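Local coordinates for putative sugar binding protein (Geobacillus stearothermophilus, PDB 6GT9) that binds galactose, held here in the cleft between its two domains, and probably serves as a glucose-galactose binding protein in a sugar-sensing system for galactan utilization, at residues S193-Y205 with F217-V231. Residues are numbered along the deposited sequence; the frame is centred on the assembly and turned at random.
Sequences SHITRVQAAEKAY and FYGTSALDAIGVAKV. With GAL (beta-D-galactopyranose), chain E; SO4 (sulfate ion), chain F.
Asp224 OD1 takes two bonds across the contact: Ser193 OG donates to it at 2.6 Å, meeting the syn side 16° out of the carboxylate plane, and an ordered water donates to it as well and gives a weak bond to Thr196 O. The other oxygen, OD2, faces the turn that precedes its helix, where Ser221 OG donates from above the plane (49° out of it) and the backbone N of Ser221 and Thr220 add weak bonds. With both oxygens engaged, the carboxylate's rotation is probably fixed. Beyond it the helices 197-205 and 224-231 cross at -50° with axes only 7.3 Å apart. The close approach is consistent with the glycine at Gly227: its CA lies 4.1 Å from Ala201 CA, and a beta carbon there would clash with Ala200 CB. Ala204 CB packs against Val228 and Val231, and Val231 CG2, put beside the backbone N by a chi1 of 171°, comes 3.3 Å from Ala201 O. At the N-terminal end, Leu223 CD2 lies over the centre of one face of the Arg197 guanidinium, 3.6 Å above its plane, and a sulfate, probably from crystallisation, lies at its edge, its O2 accepting from Arg197 N at 2.7 Å. The guanidinium also forms salt bridges with Asp43 and Glu251, so an alanine here would probably leave both carboxylates without this partner and uncover Leu223 CD2. Ala222 N donates to galactose O5 at 2.9 Å, and Ile195 CG2 touches its C6. Helix 197-210, strand 216-219 and helix 224-235, with galactose at the strand-end loops, form the beta-alpha arrangement of the periplasmic binding protein fold.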
ATOM      1  N   SER A 193      10.440   3.376  -6.728  1.00 26.05           N
ATOM      2  CA  SER A 193      10.573   2.028  -7.268  1.00 23.17           C
ATOM      3  C   SER A 193       9.514   1.684  -8.310  1.00 22.29           C
ATOM      4  O   SER A 193       9.642   0.652  -8.973  1.00 23.73           O
ATOM      5  CB  SER A 193      10.495   1.002  -6.134  1.00 24.29           C
ATOM      6  OG  SER A 193       9.170   0.969  -5.599  1.00 21.55           O
ATOM      7  N   HIS A 194       8.464   2.494  -8.444  1.00 22.55           N
ATOM      8  CA  HIS A 194       7.319   2.163  -9.307  1.00 26.05           C
ATOM      9  C   HIS A 194       6.800   0.754  -9.020  1.00 24.89           C
ATOM     10  O   HIS A 194       6.398   0.012  -9.921  1.00 26.02           O
ATOM     11  CB  HIS A 194       7.685   2.372 -10.774  1.00 24.80           C
ATOM     12  CG  HIS A 194       8.074   3.784 -11.063  1.00 35.53           C
ATOM     13  ND1 HIS A 194       9.386   4.179 -11.231  1.00 39.51           N
ATOM     14  CD2 HIS A 194       7.334   4.918 -11.095  1.00 39.84           C
ATOM     15  CE1 HIS A 194       9.429   5.487 -11.409  1.00 35.55           C
ATOM     16  NE2 HIS A 194       8.197   5.960 -11.331  1.00 43.02           N
ATOM     17  N   ILE A 195       6.780   0.417  -7.723  1.00 23.00           N
ATOM     18  CA  ILE A 195       6.304  -0.827  -7.117  1.00 19.80           C
ATOM     19  C   ILE A 195       6.725  -2.096  -7.855  1.00 21.24           C
ATOM     20  O   ILE A 195       5.980  -3.081  -7.881  1.00 21.33           O
ATOM     21  CB  ILE A 195       4.772  -0.796  -6.912  1.00 19.36           C
ATOM     22  CG1 ILE A 195       3.990  -0.764  -8.223  1.00 19.98           C
ATOM     23  CG2 ILE A 195       4.365   0.382  -6.029  1.00 21.74           C
ATOM     24  CD1 ILE A 195       2.510  -1.003  -7.982  1.00 22.47           C
ATOM     25  N   THR A 196       7.943  -2.125  -8.396  1.00 22.96           N
ATOM     26  CA  THR A 196       8.481  -3.368  -8.924  1.00 24.31           C
ATOM     27  C   THR A 196       9.719  -3.757  -8.131  1.00 22.44           C
ATOM     28  O   THR A 196      10.410  -2.899  -7.582  1.00 22.20           O
ATOM     29  CB  THR A 196       8.833  -3.270 -10.419  1.00 27.64           C
ATOM     30  OG1 THR A 196      10.040  -2.525 -10.594  1.00 23.37           O
ATOM     31  CG2 THR A 196       7.688  -2.591 -11.205  1.00 24.47           C
ATOM     32  N   ARG A 197       9.984  -5.065  -8.064  1.00 24.34           N
ATOM     33  CA  ARG A 197      11.206  -5.527  -7.404  1.00 25.95           C
ATOM     34  C   ARG A 197      12.436  -4.988  -8.114  1.00 26.11           C
ATOM     35  O   ARG A 197      13.436  -4.641  -7.470  1.00 23.68           O
ATOM     36  CB  ARG A 197      11.269  -7.054  -7.383  1.00 25.57           C
ATOM     37  CG  ARG A 197      10.265  -7.728  -6.508  1.00 27.62           C
ATOM     38  CD  ARG A 197      10.410  -9.221  -6.655  1.00 29.10           C
ATOM     39  NE  ARG A 197       9.260  -9.932  -6.112  1.00 31.14           N
ATOM     40  CZ  ARG A 197       8.067  -9.996  -6.710  1.00 30.21           C
ATOM     41  NH1 ARG A 197       7.856  -9.376  -7.866  1.00 25.32           N
ATOM     42  NH2 ARG A 197       7.083 -10.677  -6.144  1.00 27.85           N
ATOM     43  N   VAL A 198      12.376  -4.900  -9.442  1.00 28.68           N
ATOM     44  CA  VAL A 198      13.588  -4.630 -10.207  1.00 25.33           C
ATOM     45  C   VAL A 198      13.997  -3.170 -10.087  1.00 27.72           C
ATOM     46  O   VAL A 198      15.190  -2.860  -9.975  1.00 24.21           O
ATOM     47  CB  VAL A 198      13.409  -5.065 -11.672  1.00 31.68           C
ATOM     48  CG1 VAL A 198      14.501  -4.469 -12.547  1.00 27.44           C
ATOM     49  CG2 VAL A 198      13.462  -6.581 -11.745  1.00 35.78           C
ATOM     50  N   GLN A 199      13.033  -2.248 -10.074  1.00 25.58           N
ATOM     51  CA  GLN A 199      13.426  -0.857  -9.892  1.00 26.83           C
ATOM     52  C   GLN A 199      13.838  -0.580  -8.450  1.00 24.57           C
ATOM     53  O   GLN A 199      14.736   0.237  -8.215  1.00 25.44           O
ATOM     54  CB  GLN A 199      12.310   0.083 -10.328  1.00 26.15           C
ATOM     55  CG  GLN A 199      12.419   0.530 -11.774  1.00 37.95           C
ATOM     56  CD  GLN A 199      11.483   1.675 -12.094  1.00 33.52           C
ATOM     57  OE1 GLN A 199      11.644   2.789 -11.580  1.00 44.04           O
ATOM     58  NE2 GLN A 199      10.492   1.409 -12.930  1.00 36.25           N
ATOM     59  N   ALA A 200      13.216  -1.249  -7.478  1.00 21.49           N
ATOM     60  CA  ALA A 200      13.672  -1.103  -6.095  1.00 23.99           C
ATOM     61  C   ALA A 200      15.139  -1.500  -5.968  1.00 23.93           C
ATOM     62  O   ALA A 200      15.943  -0.769  -5.376  1.00 22.43           O
ATOM     63  CB  ALA A 200      12.794  -1.930  -5.152  1.00 22.02           C
ATOM     64  N   ALA A 201      15.509  -2.647  -6.553  1.00 21.40           N
ATOM     65  CA  ALA A 201      16.901  -3.092  -6.535  1.00 28.06           C
ATOM     66  C   ALA A 201      17.817  -2.127  -7.283  1.00 28.74           C
ATOM     67  O   ALA A 201      18.909  -1.793  -6.797  1.00 26.64           O
ATOM     68  CB  ALA A 201      17.016  -4.495  -7.133  1.00 25.78           C
ATOM     69  N   GLU A 202      17.404  -1.682  -8.475  1.00 24.66           N
ATOM     70  CA  GLU A 202      18.218  -0.733  -9.232  1.00 30.83           C
ATOM     71  C   GLU A 202      18.465   0.532  -8.423  1.00 31.99           C
ATOM     72  O   GLU A 202      19.601   1.019  -8.335  1.00 30.40           O
ATOM     73  CB  GLU A 202      17.548  -0.395 -10.571  1.00 24.78           C
ATOM     74  CG  GLU A 202      17.571  -1.549 -11.569  1.00 32.90           C
ATOM     75  CD  GLU A 202      16.724  -1.301 -12.827  1.00 38.95           C
ATOM     76  OE1 GLU A 202      16.890  -2.067 -13.803  1.00 35.63           O
ATOM     77  OE2 GLU A 202      15.900  -0.356 -12.843  1.00 30.01           O
ATOM     78  N   LYS A 203      17.410   1.068  -7.807  1.00 28.50           N
ATOM     79  CA  LYS A 203      17.560   2.279  -7.007  1.00 28.35           C
ATOM     80  C   LYS A 203      18.468   2.043  -5.804  1.00 28.14           C
ATOM     81  O   LYS A 203      19.295   2.896  -5.471  1.00 25.71           O
ATOM     82  CB  LYS A 203      16.188   2.785  -6.563  1.00 33.11           C
ATOM     83  CG  LYS A 203      15.325   3.302  -7.716  1.00 28.89           C
ATOM     84  CD  LYS A 203      16.062   4.397  -8.486  1.00 34.42           C
ATOM     85  CE  LYS A 203      15.138   5.121  -9.449  1.00 36.40           C
ATOM     86  NZ  LYS A 203      14.410   4.146 -10.276  1.00 38.33           N
ATOM     87  N   ALA A 204      18.332   0.890  -5.140  1.00 25.03           N
ATOM     88  CA  ALA A 204      19.191   0.600  -3.995  1.00 23.23           C
ATOM     89  C   ALA A 204      20.654   0.615  -4.400  1.00 25.63           C
ATOM     90  O   ALA A 204      21.495   1.176  -3.689  1.00 25.14           O
ATOM     91  CB  ALA A 204      18.841  -0.756  -3.391  1.00 22.96           C
ATOM     92  N   TYR A 205      20.968   0.005  -5.543  1.00 26.42           N
ATOM     93  CA  TYR A 205      22.348  -0.064  -6.013  1.00 27.54           C
ATOM     94  C   TYR A 205      22.910   1.330  -6.284  1.00 29.10           C
ATOM     95  O   TYR A 205      23.987   1.681  -5.789  1.00 34.57           O
ATOM     96  CB  TYR A 205      22.416  -0.950  -7.256  1.00 31.37           C
ATOM     97  CG  TYR A 205      23.786  -1.053  -7.883  1.00 37.78           C
ATOM     98  CD1 TYR A 205      24.707  -1.992  -7.437  1.00 40.41           C
ATOM     99  CD2 TYR A 205      24.152  -0.216  -8.930  1.00 39.79           C
ATOM    100  CE1 TYR A 205      25.958  -2.087  -8.014  1.00 45.91           C
ATOM    101  CE2 TYR A 205      25.399  -0.302  -9.512  1.00 39.23           C
ATOM    102  CZ  TYR A 205      26.297  -1.238  -9.049  1.00 44.15           C
ATOM    103  OH  TYR A 205      27.544  -1.324  -9.625  1.00 56.19           O
ATOM    104  N   PHE A 217      17.907   1.315   5.245  1.00 21.20           N
ATOM    105  CA  PHE A 217      16.904   1.505   4.200  1.00 21.03           C
ATOM    106  C   PHE A 217      15.507   1.406   4.793  1.00 18.27           C
ATOM    107  O   PHE A 217      15.265   0.602   5.696  1.00 20.10           O
ATOM    108  CB  PHE A 217      17.018   0.460   3.092  1.00 19.80           C
ATOM    109  CG  PHE A 217      18.141   0.700   2.125  1.00 22.34           C
ATOM    110  CD1 PHE A 217      19.415   0.202   2.383  1.00 21.62           C
ATOM    111  CD2 PHE A 217      17.921   1.393   0.942  1.00 21.75           C
ATOM    112  CE1 PHE A 217      20.454   0.393   1.472  1.00 24.49           C
ATOM    113  CE2 PHE A 217      18.970   1.604   0.026  1.00 25.55           C
ATOM    114  CZ  PHE A 217      20.233   1.099   0.295  1.00 23.09           C
ATOM    115  N   TYR A 218      14.594   2.213   4.253  1.00 18.66           N
ATOM    116  CA  TYR A 218      13.171   2.185   4.582  1.00 21.20           C
ATOM    117  C   TYR A 218      12.397   2.065   3.275  1.00 18.41           C
ATOM    118  O   TYR A 218      12.469   2.966   2.437  1.00 21.34           O
ATOM    119  CB  TYR A 218      12.766   3.457   5.325  1.00 17.06           C
ATOM    120  CG  TYR A 218      11.276   3.706   5.487  1.00 20.96           C
ATOM    121  CD1 TYR A 218      10.408   2.682   5.853  1.00 21.10           C
ATOM    122  CD2 TYR A 218      10.754   4.981   5.342  1.00 19.21           C
ATOM    123  CE1 TYR A 218       9.047   2.912   6.038  1.00 17.83           C
ATOM    124  CE2 TYR A 218       9.397   5.228   5.524  1.00 18.20           C
ATOM    125  CZ  TYR A 218       8.551   4.194   5.886  1.00 20.21           C
ATOM    126  OH  TYR A 218       7.207   4.447   6.073  1.00 20.89           O
ATOM    127  N   GLY A 219      11.682   0.958   3.096  1.00 19.40           N
ATOM    128  CA  GLY A 219      10.827   0.760   1.925  1.00 18.30           C
ATOM    129  C   GLY A 219       9.375   0.942   2.326  1.00 21.89           C
ATOM    130  O   GLY A 219       8.962   0.496   3.398  1.00 18.29           O
ATOM    131  N   THR A 220       8.597   1.617   1.471  1.00 16.09           N
ATOM    132  CA  THR A 220       7.245   1.994   1.865  1.00 18.62           C
ATOM    133  C   THR A 220       6.158   1.248   1.111  1.00 21.36           C
ATOM    134  O   THR A 220       4.980   1.554   1.310  1.00 20.66           O
ATOM    135  CB  THR A 220       7.027   3.507   1.702  1.00 21.12           C
ATOM    136  OG1 THR A 220       7.051   3.871   0.312  1.00 18.88           O
ATOM    137  CG2 THR A 220       8.114   4.282   2.448  1.00 20.69           C
ATOM    138  N   SER A 221       6.514   0.294   0.253  1.00 20.25           N
ATOM    139  CA  SER A 221       5.520  -0.518  -0.434  1.00 19.87           C
ATOM    140  C   SER A 221       6.023  -1.954  -0.474  1.00 20.79           C
ATOM    141  O   SER A 221       7.164  -2.243  -0.105  1.00 18.53           O
ATOM    142  CB  SER A 221       5.210   0.039  -1.831  1.00 18.77           C
ATOM    143  OG  SER A 221       6.307  -0.101  -2.722  1.00 21.19           O
ATOM    144  N   ALA A 222       5.165  -2.862  -0.951  1.00 16.65           N
ATOM    145  CA  ALA A 222       5.289  -4.274  -0.588  1.00 20.81           C
ATOM    146  C   ALA A 222       6.536  -4.956  -1.140  1.00 20.41           C
ATOM    147  O   ALA A 222       6.970  -5.962  -0.565  1.00 21.61           O
ATOM    148  CB  ALA A 222       4.054  -5.045  -1.045  1.00 17.85           C
ATOM    149  N   LEU A 223       7.119  -4.454  -2.230  1.00 19.29           N
ATOM    150  CA  LEU A 223       8.262  -5.102  -2.867  1.00 17.58           C
ATOM    151  C   LEU A 223       9.573  -4.352  -2.655  1.00 22.05           C
ATOM    152  O   LEU A 223      10.627  -4.829  -3.095  1.00 19.94           O
ATOM    153  CB  LEU A 223       7.988  -5.267  -4.372  1.00 17.97           C
ATOM    154  CG  LEU A 223       6.708  -6.051  -4.671  1.00 19.54           C
ATOM    155  CD1 LEU A 223       6.331  -5.988  -6.153  1.00 20.38           C
ATOM    156  CD2 LEU A 223       6.836  -7.499  -4.204  1.00 18.85           C
ATOM    157  N   ASP A 224       9.537  -3.194  -1.996  1.00 16.51           N
ATOM    158  CA  ASP A 224      10.723  -2.353  -1.903  1.00 23.52           C
ATOM    159  C   ASP A 224      11.832  -3.031  -1.105  1.00 21.69           C
ATOM    160  O   ASP A 224      12.985  -3.098  -1.557  1.00 19.16           O
ATOM    161  CB  ASP A 224      10.353  -1.016  -1.273  1.00 20.93           C
ATOM    162  CG  ASP A 224       9.425  -0.218  -2.134  1.00 21.91           C
ATOM    163  OD1 ASP A 224       9.532  -0.330  -3.371  1.00 21.73           O
ATOM    164  OD2 ASP A 224       8.603   0.538  -1.579  1.00 19.64           O
ATOM    165  N   ALA A 225      11.511  -3.513   0.098  1.00 20.23           N
ATOM    166  CA  ALA A 225      12.552  -4.102   0.942  1.00 20.87           C
ATOM    167  C   ALA A 225      13.076  -5.400   0.343  1.00 22.81           C
ATOM    168  O   ALA A 225      14.227  -5.785   0.587  1.00 21.11           O
ATOM    169  CB  ALA A 225      12.012  -4.333   2.350  1.00 20.16           C
ATOM    170  N   ILE A 226      12.255  -6.076  -0.458  1.00 22.75           N
ATOM    171  CA  ILE A 226      12.736  -7.232  -1.201  1.00 21.08           C
ATOM    172  C   ILE A 226      13.793  -6.808  -2.212  1.00 22.25           C
ATOM    173  O   ILE A 226      14.841  -7.453  -2.340  1.00 22.31           O
ATOM    174  CB  ILE A 226      11.554  -7.951  -1.872  1.00 24.82           C
ATOM    175  CG1 ILE A 226      10.684  -8.620  -0.809  1.00 23.61           C
ATOM    176  CG2 ILE A 226      12.055  -8.962  -2.919  1.00 26.35           C
ATOM    177  CD1 ILE A 226       9.288  -8.966  -1.311  1.00 24.85           C
ATOM    178  N   GLY A 227      13.543  -5.710  -2.933  1.00 20.27           N
ATOM    179  CA  GLY A 227      14.545  -5.203  -3.859  1.00 21.39           C
ATOM    180  C   GLY A 227      15.827  -4.795  -3.156  1.00 23.76           C
ATOM    181  O   GLY A 227      16.928  -5.103  -3.621  1.00 26.04           O
ATOM    182  N   VAL A 228      15.703  -4.121  -2.014  1.00 20.46           N
ATOM    183  CA  VAL A 228      16.887  -3.698  -1.272  1.00 19.95           C
ATOM    184  C   VAL A 228      17.656  -4.904  -0.758  1.00 24.97           C
ATOM    185  O   VAL A 228      18.888  -4.961  -0.864  1.00 27.66           O
ATOM    186  CB  VAL A 228      16.487  -2.762  -0.123  1.00 19.93           C
ATOM    187  CG1 VAL A 228      17.730  -2.373   0.691  1.00 19.60           C
ATOM    188  CG2 VAL A 228      15.775  -1.554  -0.662  1.00 17.77           C
ATOM    189  N   ALA A 229      16.948  -5.893  -0.208  1.00 20.03           N
ATOM    190  CA  ALA A 229      17.627  -7.033   0.396  1.00 22.85           C
ATOM    191  C   ALA A 229      18.441  -7.800  -0.639  1.00 28.65           C
ATOM    192  O   ALA A 229      19.548  -8.268  -0.345  1.00 33.21           O
ATOM    193  CB  ALA A 229      16.615  -7.953   1.070  1.00 24.08           C
ATOM    194  N   LYS A 230      17.905  -7.951  -1.852  1.00 25.89           N
ATOM    195  CA  LYS A 230      18.666  -8.609  -2.908  1.00 29.74           C
ATOM    196  C   LYS A 230      19.986  -7.896  -3.160  1.00 31.42           C
ATOM    197  O   LYS A 230      21.029  -8.540  -3.317  1.00 31.75           O
ATOM    198  CB  LYS A 230      17.843  -8.668  -4.192  1.00 29.72           C
ATOM    199  CG  LYS A 230      18.629  -9.134  -5.416  1.00 38.17           C
ATOM    200  CD  LYS A 230      18.000  -8.599  -6.716  1.00 40.04           C
ATOM    201  CE  LYS A 230      18.655  -9.192  -7.961  1.00 41.23           C
ATOM    202  NZ  LYS A 230      18.284 -10.621  -8.154  1.00 39.01           N
ATOM    203  N   VAL A 231      19.965  -6.562  -3.200  1.00 27.12           N
ATOM    204  CA  VAL A 231      21.190  -5.815  -3.471  1.00 28.18           C
ATOM    205  C   VAL A 231      22.149  -5.897  -2.283  1.00 31.46           C
ATOM    206  O   VAL A 231      23.361  -6.084  -2.455  1.00 28.46           O
ATOM    207  CB  VAL A 231      20.835  -4.363  -3.841  1.00 26.05           C
ATOM    208  CG1 VAL A 231      22.090  -3.499  -3.908  1.00 32.49           C
ATOM    209  CG2 VAL A 231      20.122  -4.342  -5.174  1.00 23.08           C
TER
HETATM  210  C1  GAL E 401       1.601  -1.914  -0.571  1.00 16.19           C
HETATM  211  C2  GAL E 401       0.516  -0.895  -0.857  1.00 17.95           C
HETATM  212  C3  GAL E 401      -0.242  -1.226  -2.155  1.00 17.31           C
HETATM  213  C4  GAL E 401       0.733  -1.343  -3.314  1.00 16.41           C
HETATM  214  C5  GAL E 401       1.858  -2.305  -2.969  1.00 20.18           C
HETATM  215  C6  GAL E 401       2.965  -2.319  -4.026  1.00 19.10           C
HETATM  216  O1  GAL E 401       2.290  -1.558   0.612  1.00 20.53           O
HETATM  217  O2  GAL E 401      -0.440  -0.850   0.212  1.00 16.36           O
HETATM  218  O3  GAL E 401      -1.103  -0.178  -2.479  1.00 18.48           O
HETATM  219  O4  GAL E 401       1.284  -0.060  -3.631  1.00 18.15           O
HETATM  220  O5  GAL E 401       2.519  -1.979  -1.681  1.00 19.67           O
HETATM  221  O6  GAL E 401       3.783  -3.459  -3.882  1.00 20.40           O
HETATM  222  S   SO4 F 402       9.169  -7.229 -10.624  1.00 35.62           S
HETATM  223  O1  SO4 F 402       8.318  -7.308 -11.820  1.00 36.68           O
HETATM  224  O2  SO4 F 402       8.373  -6.781  -9.468  1.00 32.53           O
HETATM  225  O3  SO4 F 402      10.259  -6.286 -10.868  1.00 30.88           O
HETATM  226  O4  SO4 F 402       9.715  -8.536 -10.275  1.00 33.90           O
HETATM  227  O   HOH W   1       8.753  -2.245  -5.257  1.00 18.94           O